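Local coordinates for protein UV damage endonuclease (Sulfolobus acidocaldarius, PDB 3TC3) that probably cleaves DNA beside ultraviolet and other lesions as a manganese-binding repair endonuclease built on a TIM barrel, at residues S57-L60 / C61-N64; S101-L104 / G105-D109; S44-E48 / E49-K53; M120-G123 / Q124-L128; K183-S186 / N187-K190. One frame throughout, in Å; residues are numbered along the deposited sequence.

Interaction 1: residues S57-L60 / C61-N64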
loop_
_atom_site.group_PDB
_atom_site.type_symbol
_atom_site.label_atom_id
_atom_site.label_comp_id
_atom_site.label_asym_id
_atom_site.label_seq_id
_atom_site.Cartn_x
_atom_site.Cartn_y
_atom_site.Cartn_z
ATOM N N SER A 57 4.856 2.217 20.681
ATOM C CA SER A 57 3.430 2.104 20.905
ATOM C C SER A 57 2.785 1.745 19.567
ATOM O O SER A 57 1.841 0.938 19.545
ATOM C CB SER A 57 2.732 3.329 21.469
ATOM O OG SER A 57 3.097 4.569 20.858
ATOM N N ASN A 58 3.276 2.312 18.485
ATOM C CA ASN A 58 2.693 1.929 17.193
ATOM C C ASN A 58 2.823 0.440 16.930
ATOM O O ASN A 58 1.891 -0.198 16.380
ATOM C CB ASN A 58 3.349 2.700 16.027
ATOM C CG ASN A 58 2.878 4.163 15.874
ATOM O OD1 ASN A 58 1.760 4.549 16.298
ATOM N ND2 ASN A 58 3.652 4.948 15.109
ATOM N N LEU A 59 4.004 -0.093 17.216
ATOM C CA LEU A 59 4.291 -1.449 16.882
ATOM C C LEU A 59 3.461 -2.389 17.787
ATOM O O LEU A 59 3.039 -3.465 17.358
ATOM C CB LEU A 59 5.780 -1.706 16.965
ATOM C CG LEU A 59 6.593 -1.050 15.825
ATOM C CD1 LEU A 59 8.080 -0.952 16.202
ATOM C CD2 LEU A 59 6.440 -1.893 14.546
ATOM N N LEU A 60 3.369 -2.081 19.093
ATOM C CA LEU A 60 2.446 -2.821 20.006
ATOM C C LEU A 60 1.040 -2.945 19.428
ATOM O O LEU A 60 0.410 -4.037 19.408
ATOM C CB LEU A 60 2.346 -2.113 21.367
ATOM C CG LEU A 60 1.459 -2.888 22.395
ATOM C CD1 LEU A 60 2.157 -3.001 23.741
ATOM C CD2 LEU A 60 -0.072 -2.481 22.583
ATOM N N CYS A 61 0.509 -1.799 18.971
ATOM C CA CYS A 61 -0.825 -1.721 18.400
ATOM C C CYS A 61 -0.859 -2.482 17.101
ATOM O O CYS A 61 -1.814 -3.222 16.860
ATOM C CB CYS A 61 -1.143 -0.288 18.194
ATOM S SG CYS A 61 -1.610 0.537 19.794
ATOM N N LEU A 62 0.195 -2.344 16.274
ATOM C CA LEU A 62 0.240 -3.201 15.035
ATOM C C LEU A 62 0.149 -4.682 15.350
ATOM O O LEU A 62 -0.598 -5.371 14.680
ATOM C CB LEU A 62 1.531 -2.874 14.223
ATOM C CG LEU A 62 1.690 -3.706 12.913
ATOM C CD1 LEU A 62 0.522 -3.576 11.865
ATOM C CD2 LEU A 62 3.023 -3.321 12.259
ATOM N N LYS A 63 0.868 -5.174 16.396
ATOM C CA LYS A 63 0.778 -6.582 16.726
ATOM C C LYS A 63 -0.640 -6.904 17.144
ATOM O O LYS A 63 -1.181 -7.892 16.694
ATOM C CB LYS A 63 1.729 -6.919 17.895
ATOM C CG LYS A 63 1.715 -8.379 18.281
ATOM C CD LYS A 63 2.310 -9.353 17.255
ATOM C CE LYS A 63 2.089 -10.859 17.649
ATOM N NZ LYS A 63 2.835 -11.287 18.922
ATOM N N ASN A 64 -1.239 -6.039 17.945
ATOM C CA ASN A 64 -2.627 -6.273 18.379
ATOM C C ASN A 64 -3.614 -6.295 17.196
ATOM O O ASN A 64 -4.500 -7.144 17.141
ATOM C CB ASN A 64 -3.032 -5.255 19.402
ATOM C CG ASN A 64 -2.353 -5.501 20.741
ATOM O OD1 ASN A 64 -1.837 -6.608 21.010
ATOM N ND2 ASN A 64 -2.286 -4.465 21.551
HETATM O O HOH W 1 1.039 -5.980 21.335
#
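Helix 48-71 of the TIM-barrel shell carries Ser57-Leu60 and Cys61-Asn64 as consecutive turns, and four i to i+4 backbone bonds join them. Cys61 N donates to Ser57 O at 3.1 Å with an N-H...O angle of 165°. The shortest of the four runs from Leu62 N to Asn58 O, 2.7 Å. Lys63 N reaches Leu59 O at 2.9 Å, and Asn64 N reaches Leu60 O at 3.0 Å. Leu60 O also takes a second hydrogen, from a water 2.8 Å away. The same water donates to Asn64 OD1, but weakly, at 3.0 Å. That amide is folded back over the preceding turn because its CG stands beside the backbone N (chi1 -72°), leaving the Asn64 side chain alongside the Leu60 carbonyl. Leu60 was modelled in two conformers, so the short approach of its CD2 to Asn64 ND2 is doubtful evidence of packing.

In the outer layer of the TIM barrel this helix buries Leu59 and Leu62, which bring their CD2 methyls to a loose 4.4 Å from each other and also touch Met153 of helix 133-153. On another side, Cys61 SG turns back beside its own N (chi1 -77°) to within 3.5 Å of Ser57 O, and a disulfide ties it to Cys35. The polar ends of Ser57 and Asn58 are held by Lys39, while Lys63 NZ forms a salt bridge with Asp106 of helix 101-113.

Interaction 2: residues S101-L104 / G105-D109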
loop_
_atom_site.group_PDB
_atom_site.type_symbol
_atom_site.label_atom_id
_atom_site.label_comp_id
_atom_site.label_asym_id
_atom_site.label_seq_id
_atom_site.Cartn_x
_atom_site.Cartn_y
_atom_site.Cartn_z
ATOM N N SER A 101 14.466 -4.438 17.576
ATOM C CA SER A 101 14.620 -5.668 16.782
ATOM C C SER A 101 13.666 -6.732 17.317
ATOM O O SER A 101 13.133 -7.525 16.559
ATOM C CB SER A 101 16.057 -6.251 16.823
ATOM O OG SER A 101 16.414 -6.377 18.179
ATOM N N HIS A 102 13.491 -6.769 18.635
ATOM C CA HIS A 102 12.609 -7.721 19.322
ATOM C C HIS A 102 11.194 -7.757 18.787
ATOM O O HIS A 102 10.685 -8.770 18.262
ATOM C CB HIS A 102 12.584 -7.335 20.804
ATOM C CG HIS A 102 12.823 -5.847 21.041
ATOM N ND1 HIS A 102 11.827 -4.929 21.001
ATOM C CD2 HIS A 102 13.992 -5.145 21.334
ATOM C CE1 HIS A 102 12.330 -3.719 21.266
ATOM N NE2 HIS A 102 13.653 -3.849 21.472
ATOM N N ILE A 103 10.519 -6.615 18.969
ATOM C CA ILE A 103 9.123 -6.445 18.586
ATOM C C ILE A 103 9.009 -6.558 17.058
ATOM O O ILE A 103 8.040 -7.133 16.583
ATOM C CB ILE A 103 8.512 -5.089 19.092
ATOM C CG1 ILE A 103 8.820 -4.882 20.613
ATOM C CG2 ILE A 103 6.967 -5.024 18.811
ATOM C CD1 ILE A 103 8.988 -3.400 21.087
ATOM N N LEU A 104 9.989 -5.990 16.315
ATOM C CA LEU A 104 9.969 -6.102 14.827
ATOM C C LEU A 104 10.028 -7.557 14.329
ATOM O O LEU A 104 9.209 -7.965 13.469
ATOM C CB LEU A 104 11.041 -5.208 14.201
ATOM C CG LEU A 104 10.853 -3.712 14.437
ATOM C CD1 LEU A 104 12.133 -2.859 14.154
ATOM C CD2 LEU A 104 9.648 -3.257 13.427
ATOM N N GLY A 105 10.955 -8.340 14.870
ATOM C CA GLY A 105 11.030 -9.755 14.557
ATOM C C GLY A 105 9.759 -10.512 14.949
ATOM O O GLY A 105 9.316 -11.390 14.216
ATOM N N ASP A 106 9.156 -10.164 16.086
ATOM C CA ASP A 106 7.969 -10.838 16.622
ATOM C C ASP A 106 6.772 -10.633 15.669
ATOM O O ASP A 106 6.058 -11.608 15.346
ATOM C CB ASP A 106 7.638 -10.311 18.018
ATOM C CG ASP A 106 6.293 -10.793 18.531
ATOM O OD1 ASP A 106 6.164 -11.984 18.884
ATOM O OD2 ASP A 106 5.319 -10.006 18.629
ATOM N N ILE A 107 6.631 -9.376 15.184
ATOM C CA ILE A 107 5.532 -9.020 14.293
ATOM C C ILE A 107 5.757 -9.767 12.981
ATOM O O ILE A 107 4.828 -10.357 12.448
ATOM C CB ILE A 107 5.479 -7.505 14.091
ATOM C CG1 ILE A 107 4.849 -6.827 15.340
ATOM C CG2 ILE A 107 4.614 -7.195 12.791
ATOM C CD1 ILE A 107 5.203 -5.316 15.452
ATOM N N GLY A 108 6.998 -9.731 12.463
ATOM C CA GLY A 108 7.265 -10.460 11.246
ATOM C C GLY A 108 7.024 -11.982 11.373
ATOM O O GLY A 108 6.472 -12.605 10.434
ATOM N N ASP A 109 7.408 -12.572 12.500
ATOM C CA ASP A 109 7.107 -14.005 12.699
ATOM C C ASP A 109 5.658 -14.279 12.653
ATOM O O ASP A 109 5.216 -15.248 12.011
ATOM C CB ASP A 109 7.647 -14.554 14.048
ATOM C CG ASP A 109 9.142 -14.552 14.111
ATOM O OD1 ASP A 109 9.833 -14.493 13.066
ATOM O OD2 ASP A 109 9.648 -14.605 15.258
#
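Ile103 and Ile107, one helical turn apart, make the side-chain contact of this segment pair: Ile103 CG2 meets Ile107 CD1 at 3.8 Å, and the two branched chains pass each other at a slant. Ile107 achieves this by carrying CG1 on the side of its backbone N (chi1 -77°), which sends its longer branch back toward the previous turn. There CG1 also rests 3.4 Å from Ile103 O, against the carbonyl that receives Ile107 N.

Next comes the backbone that fixes this spacing. Ile107 N donates to Ile103 O at 3.0 Å, one of four successive i to i+4 bonds of an alpha-helix. Gly105 N opens the series by bonding to Ser101 O at 2.9 Å. The bond from Asp106 N to His102 O is the most bent of the four, with an N-H...O angle of 147°. Gly108 N, the last of these four, meets Leu104 O almost straight, at 169°. Asp106 CB lies 3.4 Å from His102 O, the carbonyl its own N-H uses. At the start of the helix, Ser101 OG is hydrogen-bonded to Asp98 O.

Farther out, helix 101-113 lies between two other helices of the barrel's outer layer. Ile103, Leu104 and Ile107 gather round Leu59 of helix 48-71, and Ile107 also touches Leu66; Leu104 additionally meets Leu149, Ser152 and Met153 of helix 133-153.

Interaction 3: residues S44-E48 / E49-K53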
loop_
_atom_site.group_PDB
_atom_site.type_symbol
_atom_site.label_atom_id
_atom_site.label_comp_id
_atom_site.label_asym_id
_atom_site.label_seq_id
_atom_site.Cartn_x
_atom_site.Cartn_y
_atom_site.Cartn_z
ATOM N N SER A 44 9.283 19.293 15.013
ATOM C CA SER A 44 9.693 20.054 16.188
ATOM C C SER A 44 9.835 19.211 17.476
ATOM O O SER A 44 10.367 19.705 18.468
ATOM C CB SER A 44 8.697 21.217 16.359
ATOM O OG SER A 44 7.413 20.735 16.775
ATOM N N SER A 45 9.251 18.000 17.480
ATOM C CA SER A 45 9.290 17.029 18.570
ATOM C C SER A 45 10.319 15.930 18.393
ATOM O O SER A 45 10.447 15.037 19.283
ATOM C CB SER A 45 7.927 16.360 18.693
ATOM O OG SER A 45 6.879 17.295 18.876
ATOM N N LEU A 46 11.109 16.002 17.319
ATOM C CA LEU A 46 12.071 14.939 17.052
ATOM C C LEU A 46 13.039 14.725 18.209
ATOM O O LEU A 46 13.816 15.635 18.578
ATOM C CB LEU A 46 12.776 15.164 15.690
ATOM C CG LEU A 46 13.915 14.234 15.253
ATOM C CD1 LEU A 46 13.357 12.791 15.119
ATOM C CD2 LEU A 46 14.431 14.692 13.878
ATOM N N SER A 47 13.066 13.525 18.779
ATOM C CA SER A 47 14.231 13.151 19.623
ATOM C C SER A 47 14.254 11.638 19.615
ATOM O O SER A 47 13.209 10.965 19.242
ATOM C CB SER A 47 14.004 13.645 21.071
ATOM O OG SER A 47 13.102 12.788 21.747
ATOM N N GLU A 48 15.383 11.077 19.950
ATOM C CA GLU A 48 15.431 9.674 20.114
ATOM C C GLU A 48 14.394 9.072 21.042
ATOM O O GLU A 48 13.679 8.125 20.672
ATOM C CB GLU A 48 16.853 9.190 20.375
ATOM C CG GLU A 48 16.852 7.754 20.793
ATOM C CD GLU A 48 18.159 7.064 20.653
ATOM O OE1 GLU A 48 18.627 6.860 19.495
ATOM O OE2 GLU A 48 18.706 6.729 21.721
ATOM N N GLU A 49 14.328 9.545 22.290
ATOM C CA GLU A 49 13.333 9.058 23.183
ATOM C C GLU A 49 11.945 9.088 22.618
ATOM O O GLU A 49 11.265 8.112 22.757
ATOM C CB GLU A 49 13.327 9.869 24.480
ATOM C CG GLU A 49 12.857 9.083 25.639
ATOM C CD GLU A 49 13.270 9.764 26.945
ATOM O OE1 GLU A 49 14.476 10.112 27.090
ATOM O OE2 GLU A 49 12.373 9.971 27.789
ATOM N N ARG A 50 11.488 10.225 22.070
ATOM C CA ARG A 50 10.115 10.309 21.519
ATOM C C ARG A 50 9.905 9.358 20.313
ATOM O O ARG A 50 8.812 8.722 20.192
ATOM C CB ARG A 50 9.803 11.725 21.102
ATOM C CG ARG A 50 8.419 11.982 20.596
ATOM C CD ARG A 50 7.671 13.008 21.397
ATOM N NE ARG A 50 6.681 13.655 20.539
ATOM C CZ ARG A 50 5.382 13.365 20.548
ATOM N NH1 ARG A 50 4.907 12.465 21.393
ATOM N NH2 ARG A 50 4.558 13.983 19.723
ATOM N N VAL A 51 10.897 9.266 19.433
ATOM C CA VAL A 51 10.758 8.322 18.312
ATOM C C VAL A 51 10.604 6.908 18.837
ATOM O O VAL A 51 9.751 6.192 18.354
ATOM C CB VAL A 51 11.963 8.411 17.352
ATOM C CG1 VAL A 51 12.043 7.179 16.381
ATOM C CG2 VAL A 51 11.888 9.724 16.586
ATOM N N LEU A 52 11.407 6.484 19.807
ATOM C CA LEU A 52 11.315 5.121 20.332
ATOM C C LEU A 52 9.985 4.900 21.042
ATOM O O LEU A 52 9.393 3.852 20.885
ATOM C CB LEU A 52 12.527 4.796 21.256
ATOM C CG LEU A 52 13.809 4.812 20.419
ATOM C CD1 LEU A 52 15.087 5.007 21.329
ATOM C CD2 LEU A 52 13.918 3.602 19.476
ATOM N N LYS A 53 9.498 5.900 21.767
ATOM C CA LYS A 53 8.249 5.794 22.465
ATOM C C LYS A 53 7.097 5.656 21.497
ATOM O O LYS A 53 6.254 4.813 21.728
ATOM C CB LYS A 53 8.031 7.021 23.340
ATOM C CG LYS A 53 6.836 6.981 24.248
ATOM C CD LYS A 53 7.027 8.106 25.251
ATOM C CE LYS A 53 5.766 8.970 25.235
ATOM N NZ LYS A 53 4.713 8.413 26.137
#
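Ser47 caps the start of helix 48-71, its OG accepting from Arg50 N at 3.0 Å in a nearly straight bond (N-H...O 171°). The hydroxyl oxygen gets there by taking the crowded position between its own backbone N and carbonyl carbon (chi1 77°), tucked under the first turn. From the same residue, Ser47 O receives Val51 N at 2.9 Å. In the next bond along, Leu52 N approaches Glu48 O at 2.9 Å, nearly along the C=O axis.

The apolar chains either side of the cap form a hydrophobic staple: Leu46, just before the N-cap, lays CD1 3.7 Å from CG2 of Val51, the fourth residue of the helix. The two side chains run alongside each other and point the same way. Glu48 stretches out beyond CG, and its CG presses tightly on Leu52 CD1 at 3.3 Å as the chains pass at a slant. Arg50 instead bends at its second torsion (chi2 121°), which brings the guanidinium back beside the incoming chain. Ser45 CB then sits at the edge of that group, in its plane, 3.5 Å from Arg50 NE.

Chemically, the serine oxygen supplies an acceptor for a first-turn N-H that has no earlier helical carbonyl to use, and the carboxylates of Glu48 and Glu49 at this positive helix end probably add a favourable electrostatic term.

Interaction 4: residues M120-G123 / Q124-L128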
loop_
_atom_site.group_PDB
_atom_site.type_symbol
_atom_site.label_atom_id
_atom_site.label_comp_id
_atom_site.label_asym_id
_atom_site.label_seq_id
_atom_site.Cartn_x
_atom_site.Cartn_y
_atom_site.Cartn_z
ATOM N N MET A 120 2.630 -1.539 1.776
ATOM C CA MET A 120 2.772 -0.205 2.344
ATOM C C MET A 120 2.627 0.742 1.185
ATOM O O MET A 120 3.031 0.435 0.066
ATOM C CB MET A 120 4.129 0.048 3.013
ATOM C CG MET A 120 4.376 -0.926 4.240
ATOM S SD MET A 120 5.947 -0.458 5.093
ATOM C CE MET A 120 5.383 1.030 5.961
ATOM N N HIS A 121 2.181 1.985 1.496
ATOM C CA HIS A 121 2.051 3.042 0.438
ATOM C C HIS A 121 2.620 4.313 1.048
ATOM O O HIS A 121 1.989 4.978 1.860
ATOM C CB HIS A 121 0.547 3.224 0.141
ATOM C CG HIS A 121 0.189 4.343 -0.843
ATOM N ND1 HIS A 121 0.136 5.631 -0.505
ATOM C CD2 HIS A 121 -0.287 4.262 -2.155
ATOM C CE1 HIS A 121 -0.304 6.372 -1.558
ATOM N NE2 HIS A 121 -0.585 5.532 -2.563
ATOM N N PRO A 122 3.775 4.710 0.599
ATOM C CA PRO A 122 4.387 5.947 1.129
ATOM C C PRO A 122 3.609 7.218 0.830
ATOM O O PRO A 122 3.883 8.241 1.465
ATOM C CB PRO A 122 5.788 6.036 0.447
ATOM C CG PRO A 122 5.889 4.892 -0.258
ATOM C CD PRO A 122 4.666 3.985 -0.308
ATOM N N GLY A 123 2.777 7.200 -0.202
ATOM C CA GLY A 123 1.927 8.399 -0.562
ATOM C C GLY A 123 2.621 9.492 -1.358
ATOM O O GLY A 123 3.682 9.276 -1.908
ATOM N N GLN A 124 1.941 10.642 -1.473
ATOM C CA GLN A 124 2.197 11.639 -2.483
ATOM C C GLN A 124 3.541 12.260 -2.409
ATOM O O GLN A 124 4.001 12.729 -3.449
ATOM C CB GLN A 124 1.094 12.758 -2.351
ATOM C CG GLN A 124 1.606 14.167 -2.655
ATOM C CD GLN A 124 0.487 15.124 -2.829
ATOM O OE1 GLN A 124 -0.077 15.587 -1.842
ATOM N NE2 GLN A 124 0.127 15.396 -4.072
ATOM N N TYR A 125 4.242 12.262 -1.269
ATOM C CA TYR A 125 5.546 12.889 -1.387
ATOM C C TYR A 125 6.659 12.023 -1.986
ATOM O O TYR A 125 7.712 12.603 -2.298
ATOM C CB TYR A 125 6.020 13.716 -0.218
ATOM C CG TYR A 125 4.955 14.796 0.146
ATOM C CD1 TYR A 125 4.665 15.924 -0.719
ATOM C CD2 TYR A 125 4.170 14.631 1.299
ATOM C CE1 TYR A 125 3.684 16.841 -0.393
ATOM C CE2 TYR A 125 3.203 15.569 1.637
ATOM C CZ TYR A 125 2.946 16.649 0.808
ATOM O OH TYR A 125 1.968 17.538 1.238
ATOM N N VAL A 126 6.386 10.757 -2.224
ATOM C CA VAL A 126 7.332 10.002 -3.054
ATOM C C VAL A 126 7.003 10.274 -4.534
ATOM O O VAL A 126 5.960 9.865 -5.049
ATOM C CB VAL A 126 7.252 8.491 -2.701
ATOM C CG1 VAL A 126 8.118 7.619 -3.659
ATOM C CG2 VAL A 126 7.746 8.402 -1.287
ATOM N N VAL A 127 7.985 10.895 -5.179
ATOM C CA VAL A 127 7.822 11.238 -6.626
ATOM C C VAL A 127 9.096 10.751 -7.303
ATOM O O VAL A 127 10.072 11.499 -7.499
ATOM C CB VAL A 127 7.664 12.775 -6.846
ATOM C CG1 VAL A 127 7.312 12.929 -8.337
ATOM C CG2 VAL A 127 6.545 13.327 -5.926
ATOM N N LEU A 128 9.085 9.455 -7.649
ATOM C CA LEU A 128 10.353 8.794 -8.047
ATOM C C LEU A 128 10.802 9.379 -9.381
ATOM O O LEU A 128 12.010 9.367 -9.649
ATOM C CB LEU A 128 10.120 7.260 -8.135
ATOM C CG LEU A 128 11.422 6.555 -8.642
ATOM C CD1 LEU A 128 12.578 6.675 -7.617
ATOM C CD2 LEU A 128 11.016 5.099 -8.713
#
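Pro122 and Val126 meet across a type I beta turn, Gly123 to Val126, in the loop that leaves strand 117-120.

The hydrogen bonding between the segments is confined to the main chain. Val126 N donates to Gly123 O at 3.1 Å, with an N-H...O angle of 157°, and the donor is tilted from the carbonyl plane.

Apolar contact accompanies the turn. Pro122 CB lies 3.5 Å from Val126 CG2, the methyl that stands beside the valine's own N, while the other methyl is turned anti to that N (chi1 174°). Ile161 of strand 158-162 packs against both residues. Within 124-128, Gln124 CG lies over one face of the Tyr125 ring, 4.0 Å above its plane and shifted toward the rim.

Backbone conformation is the third element: Gly123 has a positive phi of 81°, well suited to a residue lacking CB. Gly123 is about 10 Å, nearest atoms, from the bound manganese ion, at the C-terminal end of the barrel strands, where TIM barrels carry their active sites.

One backbone bond and one methyl contact join the two halves, while Ser139 OG of helix 133-153 bonds to Val127 N and, weakly, Tyr125 O, so an outside polar side chain probably helps to fix the turn.

Interaction 5: residues K183-S186 / N187-K190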
loop_
_atom_site.group_PDB
_atom_site.type_symbol
_atom_site.label_atom_id
_atom_site.label_comp_id
_atom_site.label_asym_id
_atom_site.label_seq_id
_atom_site.Cartn_x
_atom_site.Cartn_y
_atom_site.Cartn_z
ATOM N N LYS A 183 18.017 2.893 -10.918
ATOM C CA LYS A 183 19.099 3.271 -9.974
ATOM C C LYS A 183 18.802 2.815 -8.546
ATOM O O LYS A 183 19.639 3.026 -7.633
ATOM C CB LYS A 183 19.270 4.757 -10.004
ATOM C CG LYS A 183 19.792 5.233 -11.331
ATOM C CD LYS A 183 19.774 6.749 -11.331
ATOM C CE LYS A 183 20.228 7.254 -12.693
ATOM N NZ LYS A 183 20.034 8.744 -12.551
ATOM N N LEU A 184 17.616 2.332 -8.270
ATOM C CA LEU A 184 17.329 1.891 -6.896
ATOM C C LEU A 184 18.113 0.681 -6.404
ATOM O O LEU A 184 18.423 -0.229 -7.183
ATOM C CB LEU A 184 15.811 1.537 -6.794
ATOM C CG LEU A 184 14.832 2.686 -6.931
ATOM C CD1 LEU A 184 13.451 2.153 -6.971
ATOM C CD2 LEU A 184 15.025 3.705 -5.764
ATOM N N PRO A 185 18.409 0.612 -5.113
ATOM C CA PRO A 185 18.948 -0.635 -4.566
ATOM C C PRO A 185 17.913 -1.722 -4.586
ATOM O O PRO A 185 16.717 -1.443 -4.537
ATOM C CB PRO A 185 19.269 -0.276 -3.098
ATOM C CG PRO A 185 18.338 0.809 -2.801
ATOM C CD PRO A 185 18.172 1.628 -4.084
ATOM N N SER A 186 18.358 -2.960 -4.715
ATOM C CA SER A 186 17.547 -4.129 -4.806
ATOM C C SER A 186 16.534 -4.293 -3.709
ATOM O O SER A 186 15.479 -4.834 -3.966
ATOM C CB SER A 186 18.449 -5.383 -4.740
ATOM O OG SER A 186 19.238 -5.384 -5.867
ATOM N N ASN A 187 16.847 -3.913 -2.449
ATOM C CA ASN A 187 15.857 -4.162 -1.379
ATOM C C ASN A 187 14.621 -3.289 -1.525
ATOM O O ASN A 187 13.559 -3.635 -1.005
ATOM C CB ASN A 187 16.415 -4.068 0.058
ATOM C CG ASN A 187 16.773 -2.654 0.496
ATOM O OD1 ASN A 187 17.062 -1.727 -0.295
ATOM N ND2 ASN A 187 16.731 -2.477 1.830
ATOM N N ILE A 188 14.759 -2.211 -2.312
ATOM C CA ILE A 188 13.583 -1.401 -2.625
ATOM C C ILE A 188 12.993 -1.911 -3.931
ATOM O O ILE A 188 11.773 -2.149 -4.050
ATOM C CB ILE A 188 13.940 0.074 -2.828
ATOM C CG1 ILE A 188 14.555 0.644 -1.512
ATOM C CG2 ILE A 188 12.711 0.935 -3.348
ATOM C CD1 ILE A 188 15.109 2.083 -1.701
ATOM N N SER A 189 13.858 -1.999 -4.952
ATOM C CA SER A 189 13.303 -2.300 -6.293
ATOM C C SER A 189 12.522 -3.653 -6.316
ATOM O O SER A 189 11.513 -3.769 -7.057
ATOM C CB SER A 189 14.410 -2.265 -7.384
ATOM O OG SER A 189 15.288 -3.345 -7.179
ATOM N N LYS A 190 12.987 -4.685 -5.609
ATOM C CA LYS A 190 12.318 -5.970 -5.601
ATOM C C LYS A 190 10.908 -5.932 -5.011
ATOM O O LYS A 190 10.091 -6.776 -5.316
ATOM C CB LYS A 190 13.160 -7.043 -4.917
ATOM C CG LYS A 190 14.324 -7.542 -5.840
ATOM C CD LYS A 190 13.765 -8.292 -7.113
ATOM C CE LYS A 190 14.871 -8.956 -7.927
ATOM N NZ LYS A 190 15.365 -7.954 -8.931
HETATM O O HOH W 2 17.628 -2.352 -8.544
#
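Pro185 O is gripped by two backbone N-H groups and so starts the short helix 186-189, with Pro185 at its N-cap position. Ser189 N comes in the carbonyl plane at 2.9 Å, practically straight (N-H...O 175°). Ile188 N comes from above that plane, 46° out of it, at 3.1 Å, an i to i+3 bond within the same turn. Lys190 N continues the pattern by donating to Ser186 O at 3.0 Å.

Side chains pack around this turn on its buried side. Ile188 sends CD1 to Pro185 CG, 3.6 Å away, so that the branch slants past the ring. Its other branch, CG2, stands 3.9 Å from Leu184 CD1, and here the two chains cross at about a right angle. Leu184 and Ile188 also face helix 133-153, touching Ile140 and Leu143 respectively, while the Asn187 amide is hydrogen-bonded through ND2 to Asp151 of that helix.

Ser189 places OG between its own N and carbonyl carbon (chi1 68°), turned back toward the residues before the helix. There a single water links the two segments, donating to Leu184 O at 2.6 Å and lying 2.9 Å from Ser189 OG.

From the N terminus the order is interaction 3, 1, 2, 4, 5. All five are local and in series: each spans a turn or two of continuous chain, so none encloses a long loop, nests within another or crosses it. Interaction 3 starts helix 48-71 and interaction 1 continues along it. Interaction 2, on helix 101-113, touches interaction 1 directly, their centres 11 Å apart, and joins two outer helices. Interaction 4 shapes the loop after strand 117-120, near the metal site. It meets interaction 5 where Leu128 CD2 lies 4.2 Å from Leu184 CD1. Helix 133-153 packs against interactions 1, 2, 4 and 5.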